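Long-range contacts in dipicolinate synthase subunit A (Bacillus halodurans, PDB 3D4O), which probably forms part of the oxidoreductase that makes dipicolinate, a compound characteristic of bacterial endospores, and has two domains of Rossmann type: residues V8-G13 with I31-F36; D60-P65 with C98-G103. All blocks are in the same frame, centred on the assembly; numbering follows the deposited sequence.

Contact 1: residues V8-G13 with I31-F36; sequences VVIIGG and ISLVGF
The Phe36 ring, the flat group of this contact, presents an edge to the loop that follows strand 7-11. Its CZ lies 3.4 Å from Gly12 O, which sits near the ring plane, while CE1 reaches back to Ile10 CG2 at 4.3 Å. Beyond the two segments the ring meets that of Phe79, their planes about 20° apart, and touches Ile21 of helix 15-26. With CG anti to its own carbonyl carbon (chi1 -66°), the end of the side chain reaches the loop, and CZ and CE1 come up against Gly12. Strands 7-11 and 30-34 are adjacent parallel strands joined through helix 15-26 in a beta-alpha-beta crossover, the opening unit of a Rossmann-like domain. This helix packs on the face bearing Ile10, Ile31 and Leu33. There Leu33 lies alongside Ile10, its CD1 3.7 Å from Ile10 CB, and the Ile31 side chain crosses that of Ile10 obliquely, Ile31 CG2 4.0 Å from Ile10 CD1. On the face of Val9 and Val34 their CG2 methyls meet at 4.1 Å. Four backbone hydrogen bonds join the strands: Ser32 N to Val8 O, Ile10 N to Ser32 O, Val34 N to Ile10 O and, almost straight at 178°, Gly12 N to Val34 O at 2.9 Å.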
# COMPACT_ATOMS: atom_id res chain seq x y z
N VAL C 8 -17.85 2.43 32.91
CA VAL C 8 -16.78 1.71 32.25
C VAL C 8 -15.46 2.49 32.24
O VAL C 8 -15.43 3.72 32.16
CB VAL C 8 -17.15 1.27 30.77
CG1 VAL C 8 -18.61 0.83 30.67
CG2 VAL C 8 -16.89 2.37 29.77
N VAL C 9 -14.38 1.74 32.37
CA VAL C 9 -13.05 2.31 32.27
C VAL C 9 -12.48 1.81 30.96
O VAL C 9 -12.50 0.61 30.65
CB VAL C 9 -12.13 1.97 33.47
CG1 VAL C 9 -11.90 0.49 33.61
CG2 VAL C 9 -10.79 2.69 33.33
N ILE C 10 -12.04 2.78 30.18
CA ILE C 10 -11.42 2.60 28.90
C ILE C 10 -9.97 2.96 29.08
O ILE C 10 -9.63 4.10 29.36
CB ILE C 10 -12.07 3.49 27.81
CG1 ILE C 10 -13.56 3.14 27.64
CG2 ILE C 10 -11.38 3.32 26.47
CD1 ILE C 10 -14.23 3.78 26.40
N ILE C 11 -9.12 1.97 28.89
CA ILE C 11 -7.69 2.07 29.14
C ILE C 11 -6.92 1.82 27.87
O ILE C 11 -6.93 0.72 27.33
CB ILE C 11 -7.25 1.05 30.20
CG1 ILE C 11 -8.14 1.19 31.44
CG2 ILE C 11 -5.78 1.26 30.60
CD1 ILE C 11 -7.80 0.21 32.55
N GLY C 12 -6.28 2.87 27.40
CA GLY C 12 -5.50 2.84 26.17
C GLY C 12 -6.22 2.47 24.89
O GLY C 12 -7.45 2.33 24.80
N GLY C 13 -5.38 2.30 23.89
CA GLY C 13 -5.79 1.87 22.56
C GLY C 13 -5.23 2.71 21.46
O GLY C 13 -4.19 3.37 21.58
N ILE C 31 -17.82 7.17 31.79
CA ILE C 31 -16.51 6.75 31.25
C ILE C 31 -15.27 7.38 31.86
O ILE C 31 -15.00 8.56 31.67
CB ILE C 31 -16.42 7.04 29.73
CG1 ILE C 31 -17.61 6.43 28.98
CG2 ILE C 31 -15.08 6.52 29.18
CD1 ILE C 31 -17.84 7.01 27.56
N SER C 32 -14.51 6.55 32.56
CA SER C 32 -13.20 6.95 33.09
C SER C 32 -12.19 6.61 32.02
O SER C 32 -12.10 5.45 31.59
CB SER C 32 -12.88 6.22 34.39
OG SER C 32 -13.73 6.64 35.43
N LEU C 33 -11.46 7.61 31.56
CA LEU C 33 -10.57 7.45 30.38
C LEU C 33 -9.09 7.59 30.68
O LEU C 33 -8.57 8.68 30.94
CB LEU C 33 -10.99 8.45 29.29
CG LEU C 33 -10.42 8.29 27.89
CD1 LEU C 33 -10.86 6.94 27.27
CD2 LEU C 33 -10.86 9.52 27.01
N VAL C 34 -8.40 6.46 30.60
CA VAL C 34 -6.97 6.39 30.93
C VAL C 34 -6.11 6.21 29.69
O VAL C 34 -6.38 5.34 28.84
CB VAL C 34 -6.68 5.24 31.94
CG1 VAL C 34 -5.23 5.25 32.39
CG2 VAL C 34 -7.59 5.32 33.13
N GLY C 35 -5.11 7.07 29.57
CA GLY C 35 -4.13 7.00 28.48
C GLY C 35 -4.40 7.91 27.30
O GLY C 35 -3.76 7.80 26.25
N PHE C 36 -5.31 8.85 27.50
CA PHE C 36 -5.70 9.76 26.42
C PHE C 36 -5.44 11.24 26.72
O PHE C 36 -6.17 12.12 26.30
CB PHE C 36 -7.18 9.55 26.09
CG PHE C 36 -7.49 8.19 25.51
CD1 PHE C 36 -7.63 7.07 26.33
CD2 PHE C 36 -7.67 8.04 24.15
CE1 PHE C 36 -7.93 5.83 25.80
CE2 PHE C 36 -7.97 6.79 23.61
CZ PHE C 36 -8.10 5.68 24.45

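Contact 2: residues D60-P65 with C98-G103; sequences DAILLP and CVVYSG. With EDO (1,2-ethanediol), chain M.
Backbone hydrogen bonds join strands 61-63 and 99-102 in parallel register, Ala61 beside Val99, Ile62 beside Val100 and Leu63 beside Tyr101. The shortest runs from Tyr101 N to Ile62 O, 2.7 Å and nearly along the C=O axis. Ile62 N to Val99 O and Leu64 N to Tyr101 O continue the ladder, whereas at its start Val99 N approaches Asp60 O from above the carbonyl plane at 3.2 Å, the longest of the four.

Apolar packing occupies both faces of the sheet. On the face of Ala61, Leu63 and Tyr101, Tyr101 and Leu63 lie side by side, Leu63 CD1 3.7 Å from Tyr101 CD1, and the ring edge receives Ala61 CB at CE1. Leucines of helix 274-289 also touch this tyrosine. On the face of Ile62 and Val100, Ile62 CG1 meets Cys98 SG at 3.9 Å and Val100 CG1 meets Leu64 CD1 at 4.1 Å, Cys98 and Leu64 lying just outside the strands.

Polar groups gather at the ends. Asp60 OD2 is hydrogen-bonded to His7 N, and Ser102 OG to Ile104 O. A 1,2-ethanediol, probably from the crystallisation liquor, gives both hydroxyls, O1 and O2, to Leu64 O, each at 2.7 Å. One carbonyl thus holds two donors, which implies that the C-terminal end of strand 61-63, where Rossmann-like folds commonly bind ligands, can accept hydroxyl groups.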
# COMPACT_ATOMS: atom_id res chain seq x y z
N ASP C 60 -18.20 -1.19 36.12
CA ASP C 60 -18.95 -2.36 35.64
C ASP C 60 -18.16 -3.06 34.55
O ASP C 60 -18.44 -4.22 34.19
CB ASP C 60 -20.32 -1.98 35.06
CG ASP C 60 -21.20 -1.18 36.03
OD1 ASP C 60 -22.02 -1.79 36.74
OD2 ASP C 60 -21.08 0.05 36.06
N ALA C 61 -17.19 -2.36 33.99
CA ALA C 61 -16.42 -2.93 32.89
C ALA C 61 -15.14 -2.21 32.54
O ALA C 61 -15.04 -0.98 32.55
CB ALA C 61 -17.29 -3.05 31.65
N ILE C 62 -14.17 -3.04 32.19
CA ILE C 62 -12.85 -2.59 31.79
C ILE C 62 -12.61 -2.92 30.34
O ILE C 62 -12.65 -4.07 29.95
CB ILE C 62 -11.77 -3.24 32.66
CG1 ILE C 62 -12.05 -2.90 34.14
CG2 ILE C 62 -10.37 -2.82 32.20
CD1 ILE C 62 -10.99 -3.38 35.09
N LEU C 63 -12.37 -1.88 29.55
CA LEU C 63 -12.12 -2.02 28.12
C LEU C 63 -10.68 -1.77 27.79
O LEU C 63 -10.16 -0.66 27.92
CB LEU C 63 -13.02 -1.08 27.29
CG LEU C 63 -14.49 -1.43 26.98
CD1 LEU C 63 -15.23 -2.03 28.15
CD2 LEU C 63 -15.24 -0.20 26.45
N LEU C 64 -10.05 -2.86 27.37
CA LEU C 64 -8.66 -2.83 26.96
C LEU C 64 -8.57 -2.77 25.45
O LEU C 64 -9.53 -3.09 24.74
CB LEU C 64 -7.93 -4.06 27.48
CG LEU C 64 -7.91 -4.30 28.98
CD1 LEU C 64 -7.07 -5.49 29.32
CD2 LEU C 64 -7.38 -3.05 29.68
N PRO C 65 -7.40 -2.37 24.94
CA PRO C 65 -7.25 -2.37 23.50
C PRO C 65 -7.39 -3.76 22.93
O PRO C 65 -7.43 -4.74 23.67
CB PRO C 65 -5.80 -1.90 23.30
CG PRO C 65 -5.41 -1.26 24.55
CD PRO C 65 -6.19 -1.91 25.62
N CYS C 98 -18.03 -7.14 37.38
CA CYS C 98 -17.17 -6.42 36.41
C CYS C 98 -16.60 -7.36 35.38
O CYS C 98 -16.11 -8.43 35.69
CB CYS C 98 -16.03 -5.65 37.10
SG CYS C 98 -15.01 -4.60 35.95
N VAL C 99 -16.68 -6.93 34.13
CA VAL C 99 -16.18 -7.69 32.98
C VAL C 99 -15.09 -6.91 32.25
O VAL C 99 -15.18 -5.69 32.05
CB VAL C 99 -17.33 -8.06 31.99
CG1 VAL C 99 -16.80 -8.79 30.77
CG2 VAL C 99 -18.39 -8.87 32.71
N VAL C 100 -14.07 -7.65 31.86
CA VAL C 100 -12.96 -7.10 31.13
C VAL C 100 -13.12 -7.51 29.70
O VAL C 100 -13.38 -8.67 29.41
CB VAL C 100 -11.64 -7.67 31.64
CG1 VAL C 100 -10.50 -7.02 30.89
CG2 VAL C 100 -11.52 -7.44 33.13
N TYR C 101 -12.98 -6.53 28.82
CA TYR C 101 -13.08 -6.75 27.36
C TYR C 101 -11.77 -6.48 26.65
O TYR C 101 -11.14 -5.45 26.82
CB TYR C 101 -14.18 -5.85 26.71
CG TYR C 101 -15.60 -6.20 27.09
CD1 TYR C 101 -16.20 -5.64 28.20
CD2 TYR C 101 -16.34 -7.09 26.30
CE1 TYR C 101 -17.50 -5.97 28.55
CE2 TYR C 101 -17.64 -7.43 26.64
CZ TYR C 101 -18.22 -6.87 27.77
OH TYR C 101 -19.51 -7.17 28.12
N SER C 102 -11.39 -7.42 25.82
CA SER C 102 -10.18 -7.26 25.04
C SER C 102 -10.42 -7.77 23.61
O SER C 102 -11.53 -8.18 23.24
CB SER C 102 -9.03 -8.04 25.70
OG SER C 102 -7.78 -7.79 25.08
N GLY C 103 -9.37 -7.72 22.81
CA GLY C 103 -9.40 -8.28 21.45
C GLY C 103 -8.90 -9.70 21.67
O GLY C 103 -9.62 -10.70 21.50
C1 EDO M . -12.06 -3.48 22.21
O1 EDO M . -10.64 -3.35 22.34
C2 EDO M . -12.72 -3.96 23.51
O2 EDO M . -12.24 -3.15 24.60

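Contacts 1 and 2 belong to one parallel sheet, and their centres lie about 10 Å apart. Strand 7-11 of contact 1 neighbours strand 61-63 of contact 2, and probable hydrogen bonds join them: Val9 N to Ala61 O at 2.8 Å and Val9 O to Leu63 N at 2.7 Å. Side chains continue the seam, with Val9 CG1 3.4 Å from Ile62 CG1, and so does the loop end, where Pro65 CD packs 3.2 Å from Ile11 O. Strands 30-34 and 99-102 flank this pair. The diol sits over the C-terminal ends of 61-63 and 99-102, beside the switch point between 7-11 and 61-63 at which a Rossmann-like fold is expected to have its crevice.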